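Local coordinates for protein aminopeptidase YwaD (Bacillus subtilis, PDB 6HC6) that removes N-terminal amino acids, notably leucine, arginine and lysine, from peptides by hydrolysis, as a secreted monomeric aminopeptidase that carries two zinc ions in each subunit, at residues V247-D252 and N261-G266; D252-S257 and A293-L298; F320-V325 and A384-G389. One frame throughout, in Å; residues are numbered along the deposited sequence.

Contact 1: V247-D252 and N261-G266; sequences VTAHYD and NDNGSG. With ZN (zinc ion), chain D; ZN (zinc ion), chain E.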
# COMPACT_ATOMS: atom_id res chain seq x y z
N VAL A 247 -1.84 10.40 -12.75
CA VAL A 247 -2.48 10.67 -11.46
C VAL A 247 -2.94 9.32 -10.92
O VAL A 247 -3.74 8.64 -11.57
CB VAL A 247 -3.67 11.64 -11.59
CG1 VAL A 247 -4.22 11.97 -10.19
CG2 VAL A 247 -3.24 12.91 -12.30
N THR A 248 -2.39 8.91 -9.77
CA THR A 248 -2.45 7.50 -9.40
C THR A 248 -2.75 7.32 -7.92
O THR A 248 -2.48 8.19 -7.08
CB THR A 248 -1.16 6.76 -9.77
OG1 THR A 248 -0.07 7.22 -8.95
CG2 THR A 248 -0.79 6.94 -11.25
N ALA A 249 -3.31 6.16 -7.61
CA ALA A 249 -3.66 5.80 -6.24
C ALA A 249 -3.91 4.30 -6.19
O ALA A 249 -4.49 3.75 -7.13
CB ALA A 249 -4.93 6.55 -5.81
N HIS A 250 -3.48 3.64 -5.12
CA HIS A 250 -3.75 2.21 -5.01
C HIS A 250 -5.09 1.97 -4.34
O HIS A 250 -5.49 2.70 -3.43
CB HIS A 250 -2.62 1.48 -4.27
CG HIS A 250 -2.56 1.69 -2.78
ND1 HIS A 250 -3.20 0.85 -1.89
CD2 HIS A 250 -1.85 2.56 -2.03
CE1 HIS A 250 -2.94 1.24 -0.65
NE2 HIS A 250 -2.10 2.26 -0.70
N TYR A 251 -5.81 0.94 -4.80
CA TYR A 251 -7.16 0.72 -4.31
C TYR A 251 -7.27 -0.57 -3.50
O TYR A 251 -8.38 -0.93 -3.08
CB TYR A 251 -8.15 0.72 -5.49
CG TYR A 251 -8.04 -0.45 -6.43
CD1 TYR A 251 -7.08 -0.47 -7.44
CD2 TYR A 251 -8.89 -1.52 -6.32
CE1 TYR A 251 -6.96 -1.56 -8.29
CE2 TYR A 251 -8.80 -2.61 -7.19
CZ TYR A 251 -7.82 -2.62 -8.16
OH TYR A 251 -7.70 -3.69 -9.02
N ASP A 252 -6.15 -1.24 -3.23
CA ASP A 252 -6.19 -2.38 -2.32
C ASP A 252 -5.90 -1.93 -0.89
O ASP A 252 -5.43 -0.82 -0.64
CB ASP A 252 -5.20 -3.46 -2.74
CG ASP A 252 -3.75 -3.02 -2.61
OD1 ASP A 252 -3.42 -1.90 -3.06
OD2 ASP A 252 -2.93 -3.81 -2.08
N ASN A 261 -8.86 5.19 4.71
CA ASN A 261 -7.80 6.15 4.40
C ASN A 261 -6.64 5.56 3.61
O ASN A 261 -6.08 6.24 2.73
CB ASN A 261 -7.26 6.79 5.69
CG ASN A 261 -6.49 8.05 5.38
OD1 ASN A 261 -6.92 8.83 4.51
ND2 ASN A 261 -5.33 8.23 6.03
N ASP A 262 -6.22 4.32 3.91
CA ASP A 262 -5.17 3.62 3.16
C ASP A 262 -5.80 2.48 2.36
O ASP A 262 -5.85 1.35 2.84
CB ASP A 262 -4.10 3.06 4.13
CG ASP A 262 -2.87 2.54 3.41
OD1 ASP A 262 -2.66 2.95 2.24
OD2 ASP A 262 -2.11 1.72 4.00
N ASN A 263 -6.26 2.75 1.13
CA ASN A 263 -6.13 4.03 0.44
C ASN A 263 -7.40 4.32 -0.35
O ASN A 263 -7.36 4.76 -1.49
CB ASN A 263 -4.91 4.01 -0.49
CG ASN A 263 -4.66 5.36 -1.14
OD1 ASN A 263 -4.93 6.40 -0.54
ND2 ASN A 263 -4.13 5.35 -2.36
N GLY A 264 -8.55 4.06 0.27
CA GLY A 264 -9.79 4.55 -0.33
C GLY A 264 -9.72 6.04 -0.58
O GLY A 264 -10.21 6.54 -1.60
N SER A 265 -9.08 6.77 0.34
CA SER A 265 -8.98 8.22 0.22
C SER A 265 -8.29 8.62 -1.08
O SER A 265 -8.81 9.45 -1.83
CB SER A 265 -8.24 8.80 1.42
OG SER A 265 -6.87 8.39 1.42
N GLY A 266 -7.10 8.08 -1.34
CA GLY A 266 -6.39 8.48 -2.55
C GLY A 266 -7.12 8.06 -3.81
O GLY A 266 -7.15 8.80 -4.80
ZN ZN D . -1.13 3.26 0.96
ZN ZN E . -0.68 0.40 3.38
O HOH W 1 -6.99 1.37 -1.15
O HOH W 2 0.25 3.82 2.29
O HOH W 3 -0.20 1.47 1.40
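His250 and Asp262 meet at the two-zinc site of this M28 peptidase, where strand 244-250 ends and helix 260-277 begins. His250 NE2 lies 2.2 Å from the chain D zinc ion and Asp262 OD1 2.0 Å from the same ion; the imidazole and carboxylate planes are almost perpendicular, 87° apart. The other carboxylate oxygen, Asp262 OD2, binds the chain E zinc ion, which makes Asp262 the bridging ligand, and water 3 also links the two metals. Asp323 completes the protein ligands of the first ion; Glu295, His401 and Glu452 those of the second.

Asn263 follows a cis peptide bond, and its CB sits over one face of the imidazole, 3.5 Å from the ring centroid, in a CH-pi contact. With CG anti to the backbone N (chi1 -175°), the Asn263 amide turns to the strand end, where ND2 makes a weak bond to His250 O and a further one to Leu322 O. At the ring's other nitrogen, His250 ND1 donates over 3.0 Å to Asp252 OD1, from above the carboxylate plane; this second-shell carboxylate, itself held by the backbone of Glu295, probably fixes the ring's rotation. Water 1 ties Asn263 N to the carbonyls of His250 and Asp252.

Gly266, with no side chain, lets Ala249 CB approach its O to 3.3 Å and lets Asn263 OD1 accept from Gly266 N in an Asx motif. Helix 260-277 thus runs back, nearly antiparallel, across strand 244-250 in a beta-alpha-beta unit completed by strand 285-291, while strand 316-322 flanks the strand's other edge.

Contact 2: D252-S257 and A293-L298; sequences DSVPFS and AEELGL. With ZN (zinc ion), chain E.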
# COMPACT_ATOMS: atom_id res chain seq x y z
N ASP A 252 -6.15 -1.24 -3.23
CA ASP A 252 -6.19 -2.38 -2.32
C ASP A 252 -5.90 -1.93 -0.89
O ASP A 252 -5.43 -0.82 -0.64
CB ASP A 252 -5.20 -3.46 -2.74
CG ASP A 252 -3.75 -3.02 -2.61
OD1 ASP A 252 -3.42 -1.90 -3.06
OD2 ASP A 252 -2.93 -3.81 -2.08
N SER A 253 -6.20 -2.82 0.07
CA SER A 253 -5.93 -2.55 1.48
C SER A 253 -5.39 -3.82 2.12
O SER A 253 -5.43 -4.90 1.53
CB SER A 253 -7.18 -2.07 2.22
OG SER A 253 -8.11 -3.12 2.39
N VAL A 254 -4.87 -3.69 3.34
CA VAL A 254 -4.30 -4.84 4.05
C VAL A 254 -5.42 -5.65 4.69
O VAL A 254 -6.52 -5.13 4.92
CB VAL A 254 -3.26 -4.40 5.10
CG1 VAL A 254 -2.13 -3.57 4.47
CG2 VAL A 254 -3.93 -3.63 6.24
N PRO A 255 -5.19 -6.93 4.97
CA PRO A 255 -6.23 -7.75 5.60
C PRO A 255 -6.77 -7.12 6.87
O PRO A 255 -6.04 -6.51 7.65
CB PRO A 255 -5.51 -9.07 5.89
CG PRO A 255 -4.50 -9.18 4.82
CD PRO A 255 -4.02 -7.74 4.58
N PHE A 256 -8.08 -7.27 7.07
CA PHE A 256 -8.85 -6.80 8.22
C PHE A 256 -8.99 -5.29 8.26
O PHE A 256 -9.62 -4.78 9.18
CB PHE A 256 -8.28 -7.27 9.57
CG PHE A 256 -8.01 -8.74 9.62
CD1 PHE A 256 -9.07 -9.64 9.65
CD2 PHE A 256 -6.72 -9.22 9.60
CE1 PHE A 256 -8.84 -11.00 9.69
CE2 PHE A 256 -6.47 -10.58 9.63
CZ PHE A 256 -7.54 -11.47 9.67
N SER A 257 -8.43 -4.57 7.29
CA SER A 257 -8.61 -3.12 7.29
C SER A 257 -9.60 -2.72 6.22
O SER A 257 -9.39 -3.05 5.04
CB SER A 257 -7.28 -2.41 7.05
OG SER A 257 -7.48 -1.03 6.75
N ALA A 293 -2.85 -4.23 -5.72
CA ALA A 293 -1.77 -4.99 -5.08
C ALA A 293 -0.59 -4.12 -4.64
O ALA A 293 0.56 -4.56 -4.63
CB ALA A 293 -1.26 -6.12 -6.00
N GLU A 294 -0.85 -2.88 -4.24
CA GLU A 294 0.25 -2.08 -3.69
C GLU A 294 0.75 -2.61 -2.35
O GLU A 294 1.94 -2.46 -2.03
CB GLU A 294 -0.22 -0.64 -3.52
CG GLU A 294 0.86 0.36 -3.05
CD GLU A 294 1.08 0.36 -1.55
OE1 GLU A 294 2.18 0.80 -1.12
OE2 GLU A 294 0.20 -0.10 -0.79
N GLU A 295 -0.13 -3.20 -1.55
CA GLU A 295 0.26 -3.55 -0.19
C GLU A 295 1.20 -4.74 -0.18
O GLU A 295 1.83 -5.00 0.85
CB GLU A 295 -0.97 -3.83 0.68
CG GLU A 295 -1.93 -2.63 0.87
CD GLU A 295 -1.39 -1.56 1.85
OE1 GLU A 295 -0.21 -1.60 2.24
OE2 GLU A 295 -2.17 -0.66 2.21
N LEU A 296 1.32 -5.45 -1.29
CA LEU A 296 2.24 -6.57 -1.41
C LEU A 296 3.61 -6.14 -1.90
O LEU A 296 4.47 -7.00 -2.12
CB LEU A 296 1.67 -7.61 -2.37
CG LEU A 296 0.38 -8.30 -1.90
CD1 LEU A 296 -0.02 -9.32 -2.96
CD2 LEU A 296 0.66 -9.00 -0.57
N GLY A 297 3.84 -4.84 -2.10
CA GLY A 297 5.13 -4.38 -2.55
C GLY A 297 5.07 -3.68 -3.90
O GLY A 297 5.92 -3.90 -4.76
N LEU A 298 4.05 -2.82 -4.09
CA LEU A 298 3.95 -2.01 -5.29
C LEU A 298 3.78 -2.87 -6.54
O LEU A 298 4.31 -2.55 -7.60
CB LEU A 298 5.17 -1.09 -5.46
CG LEU A 298 5.68 -0.42 -4.19
CD1 LEU A 298 6.81 0.58 -4.51
CD2 LEU A 298 4.51 0.28 -3.47
ZN ZN E . -0.68 0.40 3.38
O HOH W 4 -4.50 -0.70 3.97
O HOH W 3 -0.20 1.47 1.40
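The single carboxylate of Asp252 takes two successive backbone N-H groups of the loop 293-298, one on each oxygen. Glu295 N donates to Asp252 OD2 over 2.9 Å in a nearly straight bond (167°) that uses the syn lone pair, while Glu294 N reaches Asp252 OD1 at 3.0 Å by a weak, more bent one. The carboxylate that braces the histidine of one zinc thus also holds the backbone presenting a ligand of the other.

Glu295 folds back at chi2 (-75°), bringing both carboxylate oxygens to the chain E zinc ion. It binds in bidentate fashion, OE1 at 2.3 Å and OE2 at 2.2 Å from the metal. The methyl CG1 of Val254 rests against this carboxylate, 3.4 Å from Glu295 CD, and water 4 accepts from Val254 N and lies within bonding distance of Glu295 OE2. Glu294 OE2 accepts from the metal-bound water 3 at 2.7 Å. Glu294 O holds the loop's own turn by accepting from both Gly297 N and Leu298 N.

Asp262, His401 and Glu452 supply the remaining protein ligands of this ion. Several carboxylates therefore crowd together here, and the zinc ions and the two backbone N-H groups probably offset their mutual repulsion. The bond from water 3 to Glu294 probably polarises that water, consistent with the general-base glutamate that precedes the zinc-binding glutamate in M28 peptidases.

Contact 3: F320-V325 and A384-G389; sequences FNLDMV and ANFIWG. With ZN (zinc ion), chain D.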
# COMPACT_ATOMS: atom_id res chain seq x y z
N PHE A 320 1.69 12.18 -10.09
CA PHE A 320 1.13 12.61 -8.81
C PHE A 320 0.45 11.40 -8.18
O PHE A 320 -0.60 10.96 -8.66
CB PHE A 320 0.09 13.72 -8.99
CG PHE A 320 0.62 14.98 -9.58
CD1 PHE A 320 0.83 15.08 -10.94
CD2 PHE A 320 0.86 16.08 -8.77
CE1 PHE A 320 1.31 16.26 -11.50
CE2 PHE A 320 1.33 17.27 -9.32
CZ PHE A 320 1.56 17.35 -10.68
N ASN A 321 1.04 10.85 -7.11
CA ASN A 321 0.47 9.68 -6.45
C ASN A 321 -0.21 10.12 -5.16
O ASN A 321 0.37 10.88 -4.38
CB ASN A 321 1.55 8.63 -6.17
CG ASN A 321 0.96 7.34 -5.59
OD1 ASN A 321 0.29 6.59 -6.29
ND2 ASN A 321 1.21 7.09 -4.32
N LEU A 322 -1.44 9.64 -4.95
CA LEU A 322 -2.25 10.00 -3.78
C LEU A 322 -2.41 8.77 -2.89
O LEU A 322 -3.01 7.78 -3.30
CB LEU A 322 -3.62 10.50 -4.23
CG LEU A 322 -3.51 11.54 -5.35
CD1 LEU A 322 -4.87 11.86 -5.95
CD2 LEU A 322 -2.87 12.78 -4.79
N ASP A 323 -1.89 8.84 -1.66
CA ASP A 323 -1.97 7.68 -0.76
C ASP A 323 -2.07 8.20 0.66
O ASP A 323 -1.07 8.67 1.22
CB ASP A 323 -0.74 6.77 -0.95
CG ASP A 323 -0.86 5.42 -0.23
OD1 ASP A 323 -1.80 5.21 0.54
OD2 ASP A 323 0.00 4.53 -0.45
N MET A 324 -3.26 8.12 1.22
CA MET A 324 -3.59 8.53 2.58
C MET A 324 -3.80 10.03 2.66
O MET A 324 -3.05 10.71 3.25
CB MET A 324 -2.58 7.99 3.59
CG MET A 324 -2.72 6.52 3.84
SD MET A 324 -1.47 5.70 4.83
CE MET A 324 -1.72 6.53 6.39
N VAL A 325 -4.90 10.45 2.08
CA VAL A 325 -5.13 11.88 1.98
C VAL A 325 -6.44 12.30 2.65
O VAL A 325 -6.95 13.36 2.36
CB VAL A 325 -5.09 12.34 0.51
CG1 VAL A 325 -3.66 12.29 -0.03
CG2 VAL A 325 -6.03 11.48 -0.34
N ALA A 384 5.91 11.90 -6.97
CA ALA A 384 5.80 12.11 -5.55
C ALA A 384 4.52 11.51 -5.02
O ALA A 384 3.62 11.28 -5.73
CB ALA A 384 5.82 13.56 -5.21
N ASN A 385 4.50 11.30 -3.73
CA ASN A 385 3.36 10.78 -3.02
C ASN A 385 2.81 11.81 -2.03
O ASN A 385 3.55 12.31 -1.30
CB ASN A 385 3.75 9.53 -2.27
CG ASN A 385 2.61 8.91 -1.55
OD1 ASN A 385 1.54 8.88 -2.01
ND2 ASN A 385 2.88 8.44 -0.38
N PHE A 386 1.53 12.10 -2.07
CA PHE A 386 0.88 13.04 -1.21
C PHE A 386 0.21 12.30 -0.03
O PHE A 386 -0.54 11.42 -0.25
CB PHE A 386 -0.15 13.86 -1.96
CG PHE A 386 0.41 14.72 -3.05
CD1 PHE A 386 0.75 14.18 -4.25
CD2 PHE A 386 0.60 16.05 -2.88
CE1 PHE A 386 1.27 14.94 -5.25
CE2 PHE A 386 1.12 16.82 -3.87
CZ PHE A 386 1.44 16.28 -5.06
N ILE A 387 0.44 12.78 1.18
CA ILE A 387 -0.07 12.09 2.37
C ILE A 387 -0.09 13.09 3.53
O ILE A 387 0.81 13.92 3.67
CB ILE A 387 0.79 10.84 2.68
CG1 ILE A 387 0.36 10.16 3.98
CG2 ILE A 387 2.26 11.21 2.73
CD1 ILE A 387 1.05 8.81 4.19
N TRP A 388 -1.13 13.01 4.37
CA TRP A 388 -1.17 13.86 5.56
C TRP A 388 -0.28 13.27 6.64
O TRP A 388 -0.15 12.05 6.77
CB TRP A 388 -2.58 14.01 6.13
CG TRP A 388 -3.56 14.74 5.28
CD1 TRP A 388 -4.57 14.19 4.52
CD2 TRP A 388 -3.66 16.15 5.11
NE1 TRP A 388 -5.28 15.18 3.88
CE2 TRP A 388 -4.74 16.40 4.23
CE3 TRP A 388 -2.94 17.24 5.61
CZ2 TRP A 388 -5.11 17.69 3.85
CZ3 TRP A 388 -3.32 18.52 5.23
CH2 TRP A 388 -4.39 18.73 4.36
N GLY A 389 0.31 14.15 7.45
CA GLY A 389 1.16 13.69 8.53
C GLY A 389 1.18 14.69 9.67
O GLY A 389 0.83 15.86 9.51
ZN ZN D . -1.13 3.26 0.96
O HOH W 2 0.25 3.82 2.29
O HOH W 3 -0.20 1.47 1.40
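Asn321 and Asn385 face each other across strands 316-322 and 382-389, adjacent and parallel in the central mixed sheet of the M28 domain. Asn321 N donates to Ala384 O at 3.0 Å and Phe386 N returns a bond to Asn321 O at 2.9 Å. The backbone ladder stays regular as far as Asp323 N to Phe386 O, then slips by one residue where Met324 (phi 81°) turns the chain, so that Trp388 N donates to Met324 O.

Polar side chains add two further bonds. Asn321 ND2 reaches Asn385 OD1 at 2.9 Å, coming from above the carbonyl plane with the two amides turned 44° apart; the other end of the Asn321 amide, OD1, is held by Thr248. The indole NE1 of Trp388 makes a weak bond to Val325 O, 2.9 Å away, which lies at the ring edge.

Apolar contacts occupy the face that carries Phe320, Leu322 and Phe386. The two phenyl side chains run side by side, pointing the same way, with Phe320 CD2 and Phe386 CE1 3.7 Å apart, and Leu322 CD2 touches Phe386 CD1. Beyond the strand end, Met324 CB lies along Ile387 CG1, while Val325 CG1 approaches Phe386 CB.

Metal binding falls to Asp323, just past the strand's C-terminal end. Its OD1 and OD2 both bind the chain D zinc ion, at 2.1 and 2.2 Å, and its CB rests 3.3 Å from Asn385 OD1. Ser371 also bonds to OD2 and probably helps to position the carboxylate.

Strand 244-250 borders strand 316-322 on its other edge and strand 334-339 borders 382-389; helix 346-358 packs on the sheet face carrying Phe320 and Phe386, whereas helix 260-277 meets Asp323, Met324 and Val325.

All three contacts are buried around the two-zinc site, contacts 2 and 3 including a few partly exposed residues, yet each draws on a different element. Contact 1 joins a strand end to a helix start and reaches both ions; contact 2 is loop against loop, supplies a ligand to the chain E ion and bears on the chain D ion through its second shell, whereas contact 3 pairs two strands and binds the chain D ion. Contacts 1 and 2 share Asp252, and contacts 1 and 3 meet through neighbouring strands 244-250 and 316-322. Water 3 belongs to all three. Contact 2 is largely polar, while contact 3 combines a backbone ladder with an apolar aromatic face and sets its paired asparagines on the other face, beside the metal ligand.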